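Long-range contact in lysozyme (Asticcacaulis excentricus, PDB 6H9D), which probably hydrolyses peptidoglycan as the muramidase domain of SpmX, a protein linked to cell morphogenesis and stalk synthesis and co-opted from a phage lysin: residues Asn79-Ile91 against Leu135-Pro149. Residues are numbered along the deposited sequence; the frame is centred on the assembly and turned at random.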
ATOM      1  N   ASN A  79      -8.795 -10.839  -3.556  1.00 29.74           N
ATOM      2  CA  ASN A  79      -9.221  -9.441  -3.298  1.00 29.36           C
ATOM      3  C   ASN A  79      -8.777  -9.004  -1.903  1.00 29.35           C
ATOM      4  O   ASN A  79      -8.349  -7.884  -1.770  1.00 28.83           O
ATOM      5  CB  ASN A  79     -10.720  -9.253  -3.492  1.00 30.61           C
ATOM      6  CG  ASN A  79     -11.136  -9.401  -4.935  1.00 34.57           C
ATOM      7  OD1 ASN A  79     -10.310  -9.370  -5.816  1.00 32.63           O
ATOM      8  ND2 ASN A  79     -12.416  -9.571  -5.182  1.00 34.58           N
ATOM      9  N   GLN A  80      -8.892  -9.880  -0.913  1.00 28.67           N
ATOM     10  CA  GLN A  80      -8.525  -9.515   0.446  1.00 28.70           C
ATOM     11  C   GLN A  80      -7.018  -9.246   0.496  1.00 26.20           C
ATOM     12  O   GLN A  80      -6.564  -8.256   1.074  1.00 27.10           O
ATOM     13  CB  GLN A  80      -8.904 -10.609   1.434  1.00 29.85           C
ATOM     14  CG  GLN A  80     -10.393 -10.675   1.750  1.00 33.08           C
ATOM     15  CD  GLN A  80     -10.737 -11.942   2.501  1.00 34.22           C
ATOM     16  OE1 GLN A  80     -10.009 -12.927   2.472  1.00 30.34           O
ATOM     17  NE2 GLN A  80     -11.851 -11.912   3.207  1.00 43.25           N
ATOM     18  N   PHE A  81      -6.267 -10.115  -0.166  1.00 27.43           N
ATOM     19  CA  PHE A  81      -4.812 -10.019  -0.204  1.00 30.62           C
ATOM     20  C   PHE A  81      -4.394  -8.716  -0.891  1.00 29.41           C
ATOM     21  O   PHE A  81      -3.592  -7.994  -0.359  1.00 30.01           O
ATOM     22  CB  PHE A  81      -4.210 -11.224  -0.923  1.00 32.74           C
ATOM     23  CG  PHE A  81      -2.706 -11.203  -0.889  1.00 26.83           C
ATOM     24  CD1 PHE A  81      -2.040 -11.440   0.303  1.00 31.91           C
ATOM     25  CD2 PHE A  81      -1.979 -10.787  -1.994  1.00 31.89           C
ATOM     26  CE1 PHE A  81      -0.654 -11.379   0.363  1.00 36.29           C
ATOM     27  CE2 PHE A  81      -0.595 -10.728  -1.934  1.00 28.79           C
ATOM     28  CZ  PHE A  81       0.058 -11.000  -0.748  1.00 33.10           C
ATOM     29  N   ASP A  82      -4.970  -8.446  -2.069  1.00 29.16           N
ATOM     30  CA  ASP A  82      -4.669  -7.264  -2.866  1.00 30.04           C
ATOM     31  C   ASP A  82      -4.921  -5.993  -2.027  1.00 29.91           C
ATOM     32  O   ASP A  82      -4.103  -5.096  -1.997  1.00 27.02           O
ATOM     33  CB  ASP A  82      -5.534  -7.222  -4.125  1.00 34.20           C
ATOM     34  CG  ASP A  82      -5.090  -8.128  -5.260  1.00 42.21           C
ATOM     35  OD1 ASP A  82      -3.960  -8.687  -5.196  1.00 39.04           O
ATOM     36  OD2 ASP A  82      -5.866  -8.244  -6.211  1.00 35.50           O
ATOM     37  N   ALA A  83      -6.090  -5.917  -1.385  1.00 25.70           N
ATOM     38  CA  ALA A  83      -6.448  -4.748  -0.536  1.00 29.50           C
ATOM     39  C   ALA A  83      -5.487  -4.619   0.655  1.00 27.27           C
ATOM     40  O   ALA A  83      -5.118  -3.497   1.018  1.00 27.26           O
ATOM     41  CB  ALA A  83      -7.874  -4.845  -0.054  1.00 26.37           C
ATOM     42  N   LEU A  84      -5.135  -5.746   1.290  1.00 27.24           N
ATOM     43  CA  LEU A  84      -4.202  -5.696   2.435  1.00 29.61           C
ATOM     44  C   LEU A  84      -2.802  -5.242   1.986  1.00 27.96           C
ATOM     45  O   LEU A  84      -2.151  -4.521   2.715  1.00 27.29           O
ATOM     46  CB  LEU A  84      -4.146  -7.047   3.147  1.00 30.90           C
ATOM     47  CG  LEU A  84      -5.382  -7.389   3.982  1.00 31.29           C
ATOM     48  CD1 LEU A  84      -5.239  -8.763   4.600  1.00 29.69           C
ATOM     49  CD2 LEU A  84      -5.655  -6.355   5.063  1.00 32.26           C
ATOM     50  N   VAL A  85      -2.357  -5.652   0.797  1.00 24.72           N
ATOM     51  CA  VAL A  85      -1.062  -5.209   0.278  1.00 28.14           C
ATOM     52  C   VAL A  85      -1.073  -3.692   0.050  1.00 29.84           C
ATOM     53  O   VAL A  85      -0.130  -2.998   0.409  1.00 31.42           O
ATOM     54  CB  VAL A  85      -0.689  -5.959  -1.009  1.00 34.34           C
ATOM     55  CG1 VAL A  85       0.505  -5.314  -1.687  1.00 35.05           C
ATOM     56  CG2 VAL A  85      -0.397  -7.423  -0.733  1.00 34.06           C
ATOM     57  N   SER A  86      -2.177  -3.174  -0.501  1.00 29.36           N
ATOM     58  CA  SER A  86      -2.333  -1.763  -0.748  1.00 26.69           C
ATOM     59  C   SER A  86      -2.262  -1.014   0.581  1.00 27.33           C
ATOM     60  O   SER A  86      -1.546  -0.007   0.723  1.00 28.85           O
ATOM     61  CB  SER A  86      -3.630  -1.458  -1.481  1.00 29.01           C
ATOM     62  OG  SER A  86      -3.780  -0.048  -1.688  1.00 30.58           O
ATOM     63  N   PHE A  87      -2.964  -1.567   1.569  1.00 23.94           N
ATOM     64  CA  PHE A  87      -3.102  -0.958   2.871  1.00 24.30           C
ATOM     65  C   PHE A  87      -1.738  -0.971   3.592  1.00 28.80           C
ATOM     66  O   PHE A  87      -1.257   0.051   4.047  1.00 31.33           O
ATOM     67  CB  PHE A  87      -4.171  -1.700   3.670  1.00 24.78           C
ATOM     68  CG  PHE A  87      -4.343  -1.197   5.083  1.00 24.85           C
ATOM     69  CD1 PHE A  87      -4.966   0.011   5.330  1.00 30.66           C
ATOM     70  CD2 PHE A  87      -3.871  -1.932   6.155  1.00 29.57           C
ATOM     71  CE1 PHE A  87      -5.109   0.478   6.628  1.00 35.56           C
ATOM     72  CE2 PHE A  87      -4.030  -1.470   7.453  1.00 32.61           C
ATOM     73  CZ  PHE A  87      -4.643  -0.264   7.688  1.00 31.60           C
ATOM     74  N   CYS A  88      -1.102  -2.138   3.594  1.00 27.80           N
ATOM     75  CA  CYS A  88       0.197  -2.339   4.210  1.00 27.53           C
ATOM     76  C   CYS A  88       1.274  -1.480   3.530  1.00 26.89           C
ATOM     77  O   CYS A  88       2.086  -0.892   4.213  1.00 32.78           O
ATOM     78  CB  CYS A  88       0.584  -3.809   4.202  1.00 31.60           C
ATOM     79  SG  CYS A  88       2.165  -4.060   5.057  1.00 33.12           S
ATOM     80  N   PHE A  89       1.227  -1.350   2.195  1.00 25.31           N
ATOM     81  CA  PHE A  89       2.114  -0.466   1.458  1.00 26.29           C
ATOM     82  C   PHE A  89       1.966   0.975   1.945  1.00 30.61           C
ATOM     83  O   PHE A  89       2.946   1.710   2.095  1.00 28.02           O
ATOM     84  CB  PHE A  89       1.849  -0.562  -0.051  1.00 28.42           C
ATOM     85  CG  PHE A  89       2.793   0.213  -0.931  1.00 30.38           C
ATOM     86  CD1 PHE A  89       4.162   0.016  -0.857  1.00 26.06           C
ATOM     87  CD2 PHE A  89       2.312   1.137  -1.850  1.00 31.04           C
ATOM     88  CE1 PHE A  89       5.029   0.724  -1.672  1.00 33.52           C
ATOM     89  CE2 PHE A  89       3.178   1.858  -2.657  1.00 36.00           C
ATOM     90  CZ  PHE A  89       4.536   1.629  -2.594  1.00 34.81           C
ATOM     91  N   ASN A  90       0.722   1.390   2.191  1.00 29.20           N
ATOM     92  CA  ASN A  90       0.425   2.761   2.516  1.00 28.24           C
ATOM     93  C   ASN A  90       0.872   3.070   3.955  1.00 27.99           C
ATOM     94  O   ASN A  90       1.434   4.123   4.197  1.00 30.57           O
ATOM     95  CB  ASN A  90      -1.067   3.048   2.312  1.00 28.33           C
ATOM     96  CG  ASN A  90      -1.450   4.475   2.622  1.00 30.28           C
ATOM     97  OD1 ASN A  90      -2.408   4.706   3.347  1.00 33.31           O
ATOM     98  ND2 ASN A  90      -0.694   5.423   2.101  1.00 28.95           N
ATOM     99  N   ILE A  91       0.578   2.187   4.916  1.00 30.04           N
ATOM    100  CA  ILE A  91       0.824   2.528   6.337  1.00 31.46           C
ATOM    101  C   ILE A  91       2.208   2.017   6.775  1.00 33.34           C
ATOM    102  O   ILE A  91       2.684   2.375   7.846  1.00 32.41           O
ATOM    103  CB  ILE A  91      -0.296   2.033   7.271  1.00 34.80           C
ATOM    104  CG1 ILE A  91      -0.301   0.516   7.442  1.00 34.98           C
ATOM    105  CG2 ILE A  91      -1.658   2.543   6.811  1.00 37.55           C
ATOM    106  CD1 ILE A  91      -1.061   0.051   8.648  1.00 37.68           C
ATOM    107  N   LEU A 135      -6.941   9.972   2.306  1.00 29.32           N
ATOM    108  CA  LEU A 135      -6.945   8.662   2.976  1.00 29.01           C
ATOM    109  C   LEU A 135      -8.383   8.153   3.089  1.00 29.62           C
ATOM    110  O   LEU A 135      -8.576   6.963   3.009  1.00 28.56           O
ATOM    111  CB  LEU A 135      -6.221   8.790   4.314  1.00 31.06           C
ATOM    112  CG  LEU A 135      -4.720   9.067   4.213  1.00 34.80           C
ATOM    113  CD1 LEU A 135      -4.066   9.060   5.578  1.00 40.13           C
ATOM    114  CD2 LEU A 135      -4.027   8.079   3.294  1.00 38.65           C
ATOM    115  N   ILE A 136      -9.348   9.053   3.243  1.00 29.60           N
ATOM    116  CA  ILE A 136     -10.778   8.627   3.270  1.00 29.83           C
ATOM    117  C   ILE A 136     -11.083   7.970   1.924  1.00 22.35           C
ATOM    118  O   ILE A 136     -11.656   6.918   1.899  1.00 27.48           O
ATOM    119  CB  ILE A 136     -11.725   9.813   3.527  1.00 30.30           C
ATOM    120  CG1 ILE A 136     -11.440  10.518   4.850  1.00 32.01           C
ATOM    121  CG2 ILE A 136     -13.168   9.364   3.423  1.00 35.14           C
ATOM    122  CD1 ILE A 136     -11.734   9.687   6.043  1.00 36.08           C
ATOM    123  N   ARG A 137     -10.670   8.614   0.842  1.00 26.57           N
ATOM    124  CA  ARG A 137     -10.877   8.076  -0.521  1.00 26.91           C
ATOM    125  C   ARG A 137     -10.131   6.746  -0.667  1.00 29.91           C
ATOM    126  O   ARG A 137     -10.710   5.784  -1.144  1.00 26.03           O
ATOM    127  CB  ARG A 137     -10.391   9.095  -1.548  1.00 30.45           C
ATOM    128  CG  ARG A 137     -11.164  10.402  -1.572  1.00 36.19           C
ATOM    129  CD  ARG A 137     -10.811  11.300  -2.747  1.00 37.80           C
ATOM    130  NE  ARG A 137     -11.072  10.705  -4.044  1.00 37.31           N
ATOM    131  CZ  ARG A 137     -10.753  11.233  -5.219  1.00 48.24           C
ATOM    132  NH1 ARG A 137     -10.021  12.327  -5.292  1.00 35.23           N
ATOM    133  NH2 ARG A 137     -11.165  10.656  -6.324  1.00 37.64           N
ATOM    134  N   ARG A 138      -8.884   6.715  -0.226  1.00 31.82           N
ATOM    135  CA  ARG A 138      -8.070   5.510  -0.343  1.00 33.28           C
ATOM    136  C   ARG A 138      -8.711   4.335   0.407  1.00 27.42           C
ATOM    137  O   ARG A 138      -8.827   3.252  -0.139  1.00 26.28           O
ATOM    138  CB  ARG A 138      -6.634   5.755   0.127  1.00 26.26           C
ATOM    139  CG  ARG A 138      -5.746   4.535  -0.070  1.00 31.67           C
ATOM    140  CD  ARG A 138      -4.273   4.796   0.186  1.00 29.67           C
ATOM    141  NE  ARG A 138      -3.510   3.613  -0.154  1.00 28.94           N
ATOM    142  CZ  ARG A 138      -2.430   3.622  -0.910  1.00 29.37           C
ATOM    143  NH1 ARG A 138      -1.928   4.775  -1.310  1.00 28.49           N
ATOM    144  NH2 ARG A 138      -1.872   2.478  -1.272  1.00 27.17           N
ATOM    145  N   ARG A 139      -9.077   4.577   1.662  1.00 27.96           N
ATOM    146  CA  ARG A 139      -9.683   3.558   2.508  1.00 28.84           C
ATOM    147  C   ARG A 139     -10.973   3.026   1.907  1.00 24.94           C
ATOM    148  O   ARG A 139     -11.249   1.828   1.976  1.00 27.82           O
ATOM    149  CB  ARG A 139      -9.947   4.116   3.908  1.00 31.63           C
ATOM    150  CG  ARG A 139      -8.689   4.477   4.682  1.00 35.73           C
ATOM    151  CD  ARG A 139      -7.549   3.526   4.354  1.00 35.30           C
ATOM    152  NE  ARG A 139      -6.283   3.971   4.930  1.00 36.33           N
ATOM    153  CZ  ARG A 139      -5.101   3.822   4.341  1.00 37.53           C
ATOM    154  NH1 ARG A 139      -5.018   3.236   3.156  1.00 26.88           N
ATOM    155  NH2 ARG A 139      -4.001   4.259   4.939  1.00 37.54           N
ATOM    156  N   ALA A 140     -11.765   3.914   1.316  1.00 28.50           N
ATOM    157  CA  ALA A 140     -13.046   3.484   0.706  1.00 26.52           C
ATOM    158  C   ALA A 140     -12.757   2.476  -0.413  1.00 27.32           C
ATOM    159  O   ALA A 140     -13.358   1.404  -0.447  1.00 28.25           O
ATOM    160  CB  ALA A 140     -13.790   4.678   0.230  1.00 27.44           C
ATOM    161  N   SER A 141     -11.782   2.787  -1.277  1.00 29.49           N
ATOM    162  CA  SER A 141     -11.369   1.885  -2.372  1.00 27.19           C
ATOM    163  C   SER A 141     -10.786   0.571  -1.830  1.00 29.35           C
ATOM    164  O   SER A 141     -11.095  -0.509  -2.342  1.00 28.42           O
ATOM    165  CB  SER A 141     -10.387   2.546  -3.304  1.00 34.13           C
ATOM    166  OG  SER A 141     -10.931   3.695  -3.890  1.00 38.26           O
ATOM    167  N   GLU A 142      -9.933   0.647  -0.800  1.00 26.84           N
ATOM    168  CA  GLU A 142      -9.316  -0.576  -0.244  1.00 26.15           C
ATOM    169  C   GLU A 142     -10.395  -1.462   0.398  1.00 27.60           C
ATOM    170  O   GLU A 142     -10.426  -2.687   0.227  1.00 27.68           O
ATOM    171  CB  GLU A 142      -8.212  -0.195   0.738  1.00 26.53           C
ATOM    172  CG  GLU A 142      -6.954   0.297   0.028  1.00 30.21           C
ATOM    173  CD  GLU A 142      -5.908   0.978   0.899  1.00 30.19           C
ATOM    174  OE1 GLU A 142      -6.263   1.399   1.990  1.00 31.46           O
ATOM    175  OE2 GLU A 142      -4.760   1.129   0.437  1.00 30.25           O
ATOM    176  N   LYS A 143     -11.291  -0.838   1.157  1.00 26.82           N
ATOM    177  CA  LYS A 143     -12.334  -1.560   1.851  1.00 27.45           C
ATOM    178  C   LYS A 143     -13.283  -2.213   0.835  1.00 25.14           C
ATOM    179  O   LYS A 143     -13.678  -3.369   1.025  1.00 30.99           O
ATOM    180  CB  LYS A 143     -13.104  -0.625   2.788  1.00 27.92           C
ATOM    181  CG  LYS A 143     -12.320  -0.166   4.008  1.00 31.89           C
ATOM    182  CD  LYS A 143     -12.947   1.007   4.736  1.00 28.90           C
ATOM    183  CE  LYS A 143     -14.262   0.652   5.387  1.00 31.66           C
ATOM    184  NZ  LYS A 143     -14.836   1.840   6.055  1.00 32.69           N
ATOM    185  N   SER A 144     -13.626  -1.482  -0.228  1.00 27.58           N
ATOM    186  CA  SER A 144     -14.494  -2.021  -1.300  1.00 30.16           C
ATOM    187  C   SER A 144     -13.897  -3.306  -1.866  1.00 28.05           C
ATOM    188  O   SER A 144     -14.572  -4.331  -1.895  1.00 25.98           O
ATOM    189  CB  SER A 144     -14.748  -1.039  -2.404  1.00 30.59           C
ATOM    190  OG  SER A 144     -15.660  -0.047  -1.971  1.00 37.39           O
ATOM    191  N   LEU A 145     -12.625  -3.247  -2.261  1.00 28.19           N
ATOM    192  CA  LEU A 145     -11.969  -4.422  -2.830  1.00 28.10           C
ATOM    193  C   LEU A 145     -11.920  -5.540  -1.786  1.00 26.25           C
ATOM    194  O   LEU A 145     -12.238  -6.700  -2.079  1.00 28.86           O
ATOM    195  CB  LEU A 145     -10.555  -4.052  -3.301  1.00 29.41           C
ATOM    196  CG  LEU A 145      -9.740  -5.199  -3.910  1.00 30.95           C
ATOM    197  CD1 LEU A 145     -10.456  -5.768  -5.143  1.00 38.47           C
ATOM    198  CD2 LEU A 145      -8.343  -4.743  -4.297  1.00 32.65           C
ATOM    199  N   PHE A 146     -11.468  -5.184  -0.577  1.00 27.72           N
ATOM    200  CA  PHE A 146     -11.272  -6.130   0.512  1.00 26.19           C
ATOM    201  C   PHE A 146     -12.533  -6.978   0.721  1.00 32.42           C
ATOM    202  O   PHE A 146     -12.425  -8.173   1.004  1.00 26.17           O
ATOM    203  CB  PHE A 146     -10.933  -5.406   1.817  1.00 27.85           C
ATOM    204  CG  PHE A 146     -10.668  -6.323   2.987  1.00 28.64           C
ATOM    205  CD1 PHE A 146      -9.445  -6.980   3.122  1.00 28.87           C
ATOM    206  CD2 PHE A 146     -11.631  -6.517   3.964  1.00 34.84           C
ATOM    207  CE1 PHE A 146      -9.199  -7.822   4.197  1.00 28.20           C
ATOM    208  CE2 PHE A 146     -11.379  -7.342   5.049  1.00 34.90           C
ATOM    209  CZ  PHE A 146     -10.175  -8.012   5.158  1.00 36.39           C
ATOM    210  N   LEU A 147     -13.710  -6.337   0.621  1.00 29.92           N
ATOM    211  CA  LEU A 147     -14.983  -6.966   0.914  1.00 30.36           C
ATOM    212  C   LEU A 147     -15.679  -7.491  -0.358  1.00 31.38           C
ATOM    213  O   LEU A 147     -16.807  -7.863  -0.295  1.00 31.25           O
ATOM    214  CB  LEU A 147     -15.874  -5.936   1.625  1.00 29.96           C
ATOM    215  CG  LEU A 147     -15.411  -5.504   3.011  1.00 31.52           C
ATOM    216  CD1 LEU A 147     -16.261  -4.359   3.536  1.00 34.03           C
ATOM    217  CD2 LEU A 147     -15.421  -6.668   3.972  1.00 27.63           C
ATOM    218  N   THR A 148     -15.006  -7.506  -1.515  1.00 30.95           N
ATOM    219  CA  THR A 148     -15.564  -8.130  -2.732  1.00 29.65           C
ATOM    220  C   THR A 148     -15.139  -9.598  -2.782  1.00 33.26           C
ATOM    221  O   THR A 148     -13.947  -9.912  -2.757  1.00 32.79           O
ATOM    222  CB  THR A 148     -15.101  -7.397  -3.994  1.00 33.94           C
ATOM    223  OG1 THR A 148     -15.402  -6.005  -3.857  1.00 37.89           O
ATOM    224  CG2 THR A 148     -15.703  -7.961  -5.267  1.00 34.45           C
ATOM    225  N   PRO A 149     -16.086 -10.564  -2.823  1.00 40.44           N
ATOM    226  CA  PRO A 149     -15.728 -11.991  -2.898  1.00 46.02           C
ATOM    227  C   PRO A 149     -14.734 -12.376  -4.008  1.00 41.87           C
ATOM    228  O   PRO A 149     -14.868 -11.853  -5.127  1.00 45.72           O
ATOM    229  CB  PRO A 149     -17.083 -12.649  -3.203  1.00 56.02           C
ATOM    230  CG  PRO A 149     -18.113 -11.727  -2.555  1.00 43.01           C
ATOM    231  CD  PRO A 149     -17.540 -10.334  -2.729  1.00 47.98           C
TER
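Ser-86 turns OG away from its backbone N (chi1 179°), while Glu-142 swings CG beside its own N and then runs extended, which brings Ser-86 OG within 2.6 Å of Glu-142 OE2. The hydroxyl donates this bond to the carboxylate's anti lone pair and accepts a second from Arg-138 NH2 at 3.2 Å. Arg-138 NE also grips OE2, from above the carboxylate plane, and Arg-139 NH1 reaches OE1 on its syn side. The two salt bridges thus fix the rotation of the buried carboxylate and probably stabilise its negative charge. The Asn-90 amide lies flat against the Arg-138 guanidinium, planes 3° apart, with CB over one face. Phe-87 sets CD1 over the centre of the Arg-139 guanidinium, the planes steeply inclined.

Farther along, Ala-83 CB packs 3.6 Å from Phe-146 CB; the axes of 79-91 and 135-146 approach to 8.1 Å. Gln-80 CG lies over one face of the Phe-146 ring, a CH-pi contact 4.2 Å from the centroid. Asn-79 ND2 donates a nearly straight bond to Thr-148 O at 2.9 Å, just past the end of helix 133-146. Segments 79-91 and 135-146 run nearly antiparallel (157°) within the phage-lysozyme fold; Ile-14 of helix 8-16 touches Ser-86, Val-110 of helix 110-116 flanks Phe-146, and Trp-120, just before strand 122-125, meets Phe-87 edge-to-face.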